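Local coordinates for protein ribokinase (PDB 6WHJ) that probably phosphorylates D-ribose at O-5, using ATP and magnesium, to give D-ribose 5-phosphate as a homodimeric kinase of the PfkB family, at residues D58-A62 against L84-N88; V65-G69 against A119-L123; Q144-P149 against A176-Y182. All blocks are in the same frame, centred on the assembly; numbering follows the deposited sequence.

Contact 1 of 3, residues D58-A62 against L84-N88; sequences DPSRA and LGIPN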
loop_
_atom_site.group_PDB
_atom_site.type_symbol
_atom_site.label_atom_id
_atom_site.label_comp_id
_atom_site.label_asym_id
_atom_site.label_seq_id
_atom_site.Cartn_x
_atom_site.Cartn_y
_atom_site.Cartn_z
ATOM N N ASP B 58 -21.553 -18.235 22.302
ATOM C CA ASP B 58 -22.575 -17.630 21.456
ATOM C C ASP B 58 -22.053 -16.284 20.967
ATOM O O ASP B 58 -21.818 -15.379 21.787
ATOM C CB ASP B 58 -23.896 -17.462 22.220
ATOM C CG ASP B 58 -24.842 -16.449 21.576
ATOM O OD1 ASP B 58 -24.886 -16.356 20.326
ATOM O OD2 ASP B 58 -25.590 -15.786 22.329
ATOM N N PRO B 59 -21.812 -16.114 19.664
ATOM C CA PRO B 59 -21.199 -14.859 19.185
ATOM C C PRO B 59 -22.027 -13.615 19.454
ATOM O O PRO B 59 -21.461 -12.515 19.480
ATOM C CB PRO B 59 -21.029 -15.093 17.679
ATOM C CG PRO B 59 -21.139 -16.566 17.486
ATOM C CD PRO B 59 -21.963 -17.121 18.602
ATOM N N SER B 60 -23.331 -13.742 19.701
ATOM C CA SER B 60 -24.168 -12.556 19.862
ATOM C C SER B 60 -23.834 -11.748 21.113
ATOM O O SER B 60 -24.406 -10.673 21.300
ATOM C CB SER B 60 -25.648 -12.950 19.858
ATOM O OG SER B 60 -26.029 -13.505 21.097
ATOM N N ARG B 61 -22.922 -12.225 21.962
ATOM C CA ARG B 61 -22.501 -11.475 23.142
ATOM C C ARG B 61 -21.494 -10.378 22.813
ATOM O O ARG B 61 -21.253 -9.501 23.653
ATOM C CB ARG B 61 -21.885 -12.425 24.167
ATOM C CG ARG B 61 -22.657 -13.714 24.349
ATOM C CD ARG B 61 -22.293 -14.383 25.659
ATOM N NE ARG B 61 -23.045 -13.812 26.767
ATOM C CZ ARG B 61 -22.950 -14.218 28.027
ATOM N NH1 ARG B 61 -22.140 -15.221 28.352
ATOM N NH2 ARG B 61 -23.683 -13.628 28.959
ATOM N N ALA B 62 -20.889 -10.419 21.633
ATOM C CA ALA B 62 -20.019 -9.353 21.172
ATOM C C ALA B 62 -20.822 -8.340 20.366
ATOM O O ALA B 62 -21.864 -8.657 19.786
ATOM C CB ALA B 62 -18.876 -9.915 20.334
ATOM N N LEU B 84 -20.812 -14.114 10.108
ATOM C CA LEU B 84 -20.209 -14.520 11.373
ATOM C C LEU B 84 -21.218 -14.528 12.514
ATOM O O LEU B 84 -20.962 -15.161 13.547
ATOM C CB LEU B 84 -19.053 -13.590 11.744
ATOM C CG LEU B 84 -17.757 -13.661 10.931
ATOM C CD1 LEU B 84 -16.767 -12.612 11.412
ATOM C CD2 LEU B 84 -17.153 -15.042 10.997
ATOM N N GLY B 85 -22.352 -13.846 12.349
ATOM C CA GLY B 85 -23.360 -13.780 13.389
ATOM C C GLY B 85 -23.015 -12.872 14.546
ATOM O O GLY B 85 -23.483 -13.109 15.666
ATOM N N ILE B 86 -22.246 -11.813 14.306
ATOM C CA ILE B 86 -21.782 -10.898 15.343
ATOM C C ILE B 86 -22.594 -9.608 15.237
ATOM O O ILE B 86 -22.465 -8.881 14.246
ATOM C CB ILE B 86 -20.283 -10.609 15.216
ATOM C CG1 ILE B 86 -19.482 -11.908 15.229
ATOM C CG2 ILE B 86 -19.844 -9.675 16.321
ATOM C CD1 ILE B 86 -17.989 -11.703 15.048
ATOM N N PRO B 87 -23.403 -9.267 16.235
ATOM C CA PRO B 87 -24.157 -8.014 16.182
ATOM C C PRO B 87 -23.232 -6.811 16.106
ATOM O O PRO B 87 -22.112 -6.826 16.611
ATOM C CB PRO B 87 -24.944 -8.015 17.499
ATOM C CG PRO B 87 -24.974 -9.441 17.936
ATOM C CD PRO B 87 -23.675 -10.025 17.467
ATOM N N ASN B 88 -23.724 -5.747 15.488
ATOM C CA ASN B 88 -22.925 -4.541 15.353
ATOM C C ASN B 88 -23.865 -3.388 15.041
ATOM O O ASN B 88 -25.046 -3.590 14.765
ATOM C CB ASN B 88 -21.871 -4.695 14.256
ATOM C CG ASN B 88 -22.490 -4.924 12.908
ATOM O OD1 ASN B 88 -22.923 -3.976 12.251
ATOM N ND2 ASN B 88 -22.533 -6.176 12.477
#

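Contact 2 of 3, residues V65-G69 against A119-L123; sequences VGAVG and ANGML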
loop_
_atom_site.group_PDB
_atom_site.type_symbol
_atom_site.label_atom_id
_atom_site.label_comp_id
_atom_site.label_asym_id
_atom_site.label_seq_id
_atom_site.Cartn_x
_atom_site.Cartn_y
_atom_site.Cartn_z
ATOM N N VAL B 65 -18.802 -1.608 17.171
ATOM C CA VAL B 65 -19.228 -0.248 16.876
ATOM C C VAL B 65 -18.141 0.388 16.028
ATOM O O VAL B 65 -17.005 0.544 16.494
ATOM C CB VAL B 65 -19.458 0.567 18.157
ATOM C CG1 VAL B 65 -19.980 1.960 17.807
ATOM C CG2 VAL B 65 -20.388 -0.176 19.110
ATOM N N GLY B 66 -18.481 0.745 14.791
ATOM C CA GLY B 66 -17.523 1.337 13.872
ATOM C C GLY B 66 -18.221 1.995 12.704
ATOM O O GLY B 66 -19.427 1.844 12.511
ATOM N N ALA B 67 -17.437 2.721 11.906
ATOM C CA ALA B 67 -17.943 3.446 10.747
ATOM C C ALA B 67 -17.113 3.107 9.513
ATOM O O ALA B 67 -15.881 3.034 9.581
ATOM C CB ALA B 67 -17.933 4.958 10.980
ATOM N N VAL B 68 -17.808 2.861 8.399
ATOM C CA VAL B 68 -17.215 2.551 7.106
ATOM C C VAL B 68 -17.909 3.405 6.047
ATOM O O VAL B 68 -18.953 4.018 6.289
ATOM C CB VAL B 68 -17.331 1.054 6.753
ATOM C CG1 VAL B 68 -16.638 0.198 7.811
ATOM C CG2 VAL B 68 -18.808 0.650 6.577
ATOM N N GLY B 69 -17.323 3.430 4.852
ATOM C CA GLY B 69 -17.857 4.244 3.784
ATOM C C GLY B 69 -19.024 3.588 3.078
ATOM O O GLY B 69 -19.366 2.431 3.307
ATOM N N ALA B 119 -13.239 6.600 6.871
ATOM C CA ALA B 119 -14.497 6.685 7.598
ATOM C C ALA B 119 -14.340 6.406 9.087
ATOM O O ALA B 119 -15.252 6.725 9.863
ATOM C CB ALA B 119 -15.521 5.729 6.987
ATOM N N ASN B 120 -13.214 5.821 9.506
ATOM C CA ASN B 120 -12.981 5.654 10.936
ATOM C C ASN B 120 -12.929 7.001 11.641
ATOM O O ASN B 120 -13.295 7.102 12.821
ATOM C CB ASN B 120 -11.691 4.867 11.159
ATOM C CG ASN B 120 -11.819 3.416 10.739
ATOM O OD1 ASN B 120 -12.711 2.704 11.211
ATOM N ND2 ASN B 120 -10.952 2.976 9.823
ATOM N N GLY B 121 -12.552 8.059 10.920
ATOM C CA GLY B 121 -12.520 9.386 11.500
ATOM C C GLY B 121 -13.887 10.018 11.727
ATOM O O GLY B 121 -13.950 11.074 12.368
ATOM N N MET B 122 -14.973 9.411 11.228
ATOM C CA MET B 122 -16.316 9.933 11.472
ATOM C C MET B 122 -17.021 9.279 12.654
ATOM O O MET B 122 -18.127 9.714 13.006
ATOM C CB MET B 122 -17.220 9.771 10.242
ATOM C CG MET B 122 -17.095 10.865 9.203
ATOM S SD MET B 122 -15.628 10.737 8.182
ATOM C CE MET B 122 -16.016 12.020 6.982
ATOM N N LEU B 123 -16.438 8.238 13.249
ATOM C CA LEU B 123 -17.064 7.517 14.357
ATOM C C LEU B 123 -17.022 8.410 15.590
ATOM O O LEU B 123 -15.975 8.571 16.216
ATOM C CB LEU B 123 -16.349 6.191 14.604
ATOM C CG LEU B 123 -16.953 5.226 15.631
ATOM C CD1 LEU B 123 -18.314 4.791 15.175
ATOM C CD2 LEU B 123 -16.077 4.015 15.837
HETATM O O HOH W 1 -14.658 2.783 12.764
#

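Contact 3 of 3, residues Q144-P149 against A176-Y182; sequences QCEISP and APYRADY. With EDO (1,2-ethanediol), chain F.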
loop_
_atom_site.group_PDB
_atom_site.type_symbol
_atom_site.label_atom_id
_atom_site.label_comp_id
_atom_site.label_asym_id
_atom_site.label_seq_id
_atom_site.Cartn_x
_atom_site.Cartn_y
_atom_site.Cartn_z
ATOM N N GLN B 144 -9.253 1.101 21.063
ATOM C CA GLN B 144 -7.857 1.131 20.637
ATOM C C GLN B 144 -7.462 2.547 20.235
ATOM O O GLN B 144 -7.960 3.520 20.808
ATOM C CB GLN B 144 -7.611 0.175 19.475
ATOM C CG GLN B 144 -8.114 -1.230 19.696
ATOM C CD GLN B 144 -9.596 -1.353 19.465
ATOM O OE1 GLN B 144 -10.172 -0.614 18.668
ATOM N NE2 GLN B 144 -10.225 -2.293 20.152
ATOM N N CYS B 145 -6.579 2.678 19.245
ATOM C CA CYS B 145 -6.076 3.986 18.836
ATOM C C CYS B 145 -6.158 4.177 17.324
ATOM O O CYS B 145 -5.310 4.856 16.736
ATOM C CB CYS B 145 -4.635 4.176 19.304
ATOM S SG CYS B 145 -4.417 4.213 21.093
ATOM N N GLU B 146 -7.184 3.618 16.676
ATOM C CA GLU B 146 -7.320 3.719 15.228
ATOM C C GLU B 146 -8.574 4.483 14.805
ATOM O O GLU B 146 -9.044 4.309 13.677
ATOM C CB GLU B 146 -7.289 2.331 14.590
ATOM C CG GLU B 146 -5.918 1.670 14.590
ATOM C CD GLU B 146 -5.890 0.350 13.834
ATOM O OE1 GLU B 146 -6.979 -0.197 13.546
ATOM O OE2 GLU B 146 -4.775 -0.152 13.543
ATOM N N ILE B 147 -9.148 5.299 15.696
ATOM C CA ILE B 147 -10.114 6.322 15.297
ATOM C C ILE B 147 -9.514 7.676 15.671
ATOM O O ILE B 147 -8.360 7.755 16.101
ATOM C CB ILE B 147 -11.507 6.116 15.932
ATOM C CG1 ILE B 147 -11.455 6.259 17.459
ATOM C CG2 ILE B 147 -12.092 4.750 15.525
ATOM C CD1 ILE B 147 -12.831 6.318 18.124
ATOM N N SER B 148 -10.283 8.747 15.524
ATOM C CA SER B 148 -9.722 10.078 15.712
ATOM C C SER B 148 -9.502 10.388 17.194
ATOM O O SER B 148 -10.278 9.951 18.051
ATOM C CB SER B 148 -10.638 11.134 15.112
ATOM O OG SER B 148 -11.447 11.728 16.118
ATOM N N PRO B 149 -8.442 11.144 17.519
ATOM C CA PRO B 149 -8.196 11.496 18.932
ATOM C C PRO B 149 -9.354 12.228 19.590
ATOM O O PRO B 149 -9.745 11.878 20.713
ATOM C CB PRO B 149 -6.940 12.378 18.852
ATOM C CG PRO B 149 -6.257 11.948 17.606
ATOM C CD PRO B 149 -7.356 11.613 16.638
ATOM N N ALA B 176 -3.160 0.744 20.899
ATOM C CA ALA B 176 -2.459 0.301 19.695
ATOM C C ALA B 176 -3.075 0.870 18.423
ATOM O O ALA B 176 -4.302 0.878 18.277
ATOM C CB ALA B 176 -2.469 -1.230 19.618
ATOM N N PRO B 177 -2.258 1.368 17.481
ATOM C CA PRO B 177 -0.811 1.579 17.594
ATOM C C PRO B 177 -0.502 2.860 18.347
ATOM O O PRO B 177 -1.370 3.726 18.444
ATOM C CB PRO B 177 -0.365 1.695 16.133
ATOM C CG PRO B 177 -1.537 2.321 15.453
ATOM C CD PRO B 177 -2.752 1.711 16.132
ATOM N N TYR B 178 0.729 3.010 18.824
ATOM C CA TYR B 178 1.088 4.224 19.542
ATOM C C TYR B 178 0.910 5.451 18.657
ATOM O O TYR B 178 1.404 5.503 17.528
ATOM C CB TYR B 178 2.523 4.158 20.054
ATOM C CG TYR B 178 2.950 5.486 20.606
ATOM C CD1 TYR B 178 2.430 5.958 21.804
ATOM C CD2 TYR B 178 3.833 6.299 19.901
ATOM C CE1 TYR B 178 2.805 7.186 22.303
ATOM C CE2 TYR B 178 4.211 7.529 20.387
ATOM C CZ TYR B 178 3.698 7.969 21.590
ATOM O OH TYR B 178 4.084 9.198 22.071
ATOM N N ARG B 179 0.178 6.427 19.176
ATOM C CA ARG B 179 -0.122 7.680 18.495
ATOM C C ARG B 179 0.330 8.806 19.404
ATOM O O ARG B 179 -0.141 8.898 20.542
ATOM C CB ARG B 179 -1.627 7.828 18.256
ATOM C CG ARG B 179 -2.279 6.817 17.380
ATOM C CD ARG B 179 -2.205 7.274 15.961
ATOM N NE ARG B 179 -2.919 8.529 15.746
ATOM C CZ ARG B 179 -4.179 8.612 15.345
ATOM N NH1 ARG B 179 -4.876 7.503 15.135
ATOM N NH2 ARG B 179 -4.737 9.805 15.153
ATOM N N ALA B 180 1.196 9.681 18.909
ATOM C CA ALA B 180 1.602 10.808 19.743
ATOM C C ALA B 180 0.474 11.822 19.934
ATOM O O ALA B 180 0.537 12.638 20.860
ATOM C CB ALA B 180 2.829 11.495 19.147
ATOM N N ASP B 181 -0.561 11.791 19.091
ATOM C CA ASP B 181 -1.631 12.775 19.183
ATOM C C ASP B 181 -2.782 12.327 20.078
ATOM O O ASP B 181 -3.768 13.061 20.194
ATOM C CB ASP B 181 -2.174 13.104 17.781
ATOM C CG ASP B 181 -2.560 11.863 16.993
ATOM O OD1 ASP B 181 -2.415 10.745 17.524
ATOM O OD2 ASP B 181 -3.028 12.003 15.840
ATOM N N TYR B 182 -2.669 11.177 20.742
ATOM C CA TYR B 182 -3.712 10.697 21.641
ATOM C C TYR B 182 -3.500 11.221 23.053
ATOM O O TYR B 182 -2.399 11.116 23.607
ATOM C CB TYR B 182 -3.733 9.171 21.654
ATOM C CG TYR B 182 -4.823 8.562 20.816
ATOM C CD1 TYR B 182 -5.609 7.530 21.314
ATOM C CD2 TYR B 182 -5.026 8.968 19.505
ATOM C CE1 TYR B 182 -6.598 6.948 20.548
ATOM C CE2 TYR B 182 -6.013 8.400 18.730
ATOM C CZ TYR B 182 -6.793 7.382 19.253
ATOM O OH TYR B 182 -7.770 6.804 18.473
HETATM C C1 EDO F . -4.136 -2.930 11.979
HETATM O O1 EDO F . -3.517 -1.636 11.999
HETATM C C2 EDO F . -4.539 -3.296 10.552
HETATM O O2 EDO F . -5.135 -2.144 9.939
#

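Contact 1 of 3, residues D58-A62 against L84-N88
A proline on each segment leads the contact, with A62 and I86 adding nearly as much. P59 and P87 both direct their CA-to-CB bonds toward the other segment. P59 CB lies 3.7 Å from G85 O and 4.3 Å from I86 CG1. P87 is set against the turn 59-61: its CD is 3.5 Å from S60 CA and 3.2 Å from A62 O. Beside it, I86 holds an mt rotamer and reaches A62 with its CG2 branch, 4.1 Å from A62 CB. R61 points the other way and pairs with E289. The 3-10 turn 59-61 has its own lock. D58, with chi1 near t, accepts from S60 N at OD1 (3.1 Å), which makes an Asx turn. Its OD2 takes a second bond from S60 OG (2.6 Å), whose chi1 is p. Both segments are connections in the alpha/beta part of the ribokinase fold. Residues 58-62 lead from helix 44-55 into strand 62-69, and residues 84-88 lead from helix 72-84 toward the neighbouring parallel strand 91-93. The helix 72-84 ends in a Schellman motif, with G85 at positive phi (75°). N88 takes the p rotamer, and its ND2 bonds back to I86 O at 3.2 Å. The I86 side chain also packs on Y81 of helix 72-84, and A62 on C52 of helix 44-55.

Contact 2 of 3, residues V65-G69 against A119-L123
Residues 65-69 run extended and end in strand, while 119-123 form the end of a 3-10 segment and the residue after it. The nearest CA atoms are those of V68 and A119, 5.0 Å apart; A67 CA and N120 CA are 5.4 Å apart. The 3-10 turn is held by M122 N to A119 O, 3.0 Å. No direct backbone bond joins the segments. Instead a water accepts from A67 N (2.9 Å) and donates to N120 OD1 (2.5 Å). The small residues allow the close approach. A67 CB points at the turn and sits 3.4 Å from A119 O and 4.1 Å from L123 CB. A119 CB in turn rests on the strand backbone, 3.5 Å from V68 C and 3.6 Å from G69 N. L123, in the tp rotamer, lies along the start of the segment. Its CD2 is 3.6 Å from G66 CA, and its CD1 is 4.2 Å from V65 CG1. N120 ND2 bonds to Y15 O, which ties the turn to the region of N16, a predicted substrate-binding residue. Strand 62-69 belongs to the large sheet of this ribokinase-type fold, between strands 9-12 and 91-93. V68 points away from the turn and packs on helix 72-84, whereas L123 touches I12 of strand 9-12 and A119 touches V93 of strand 91-93.

Contact 3 of 3, residues Q144-P149 against A176-Y182
The peptide bond between A176 and P177 is cis, and its carbonyl, A176 O, accepts from C145 N at 3.1 Å. P177 CD lies 3.5 Å from E146 CG. Both loops follow adjacent parallel strands, 140-143 and 170-173, at the ends where alpha/beta folds usually place active sites. Y182 fills the space between them. C145 CB sits over one face, 4.0 Å from the Y182 ring centroid (CH-pi); C145 SG lies 4.1 Å from that centroid, an oblique sulfur-aromatic contact. R179 NH2 forms a salt bridge with D181 OD2 (2.9 Å), and R179 NH1 bonds weakly to C145 O (3.1 Å). P177 and R179 also pack on the second subunit. E146 OE2 accepts from ethanediol O1 (2.5 Å). The diol, probably from the crystallisation liquor, also bonds N16 and D18, consistent with a polar site for sugar hydroxyls. The C145 N bond and that from Y182 OH to I147 O (2.6 Å) fix the loop carrying E146, a predicted substrate ligand, on its neighbour.

The three contacts share one kinase fold and approach the sugar site to different degrees. Contacts 1 and 2 adjoin in sequence through strand 62-69, and their segments alternate along the chain, yet their centres are 19 Å apart. Contact 3 follows later in the chain and touches contact 2: N120 CB is 3.7 Å from E146 O, and L123 CD2 is 4.1 Å from I147 CG2. Their centres are 14 Å apart. Both reach the predicted substrate residue N16, whose side chain is about 3 Å from those of N120 and E146. Contact 1 stands apart, about 12 Å from contact 3 between nearest atoms, on the opposite side of the chain's centre.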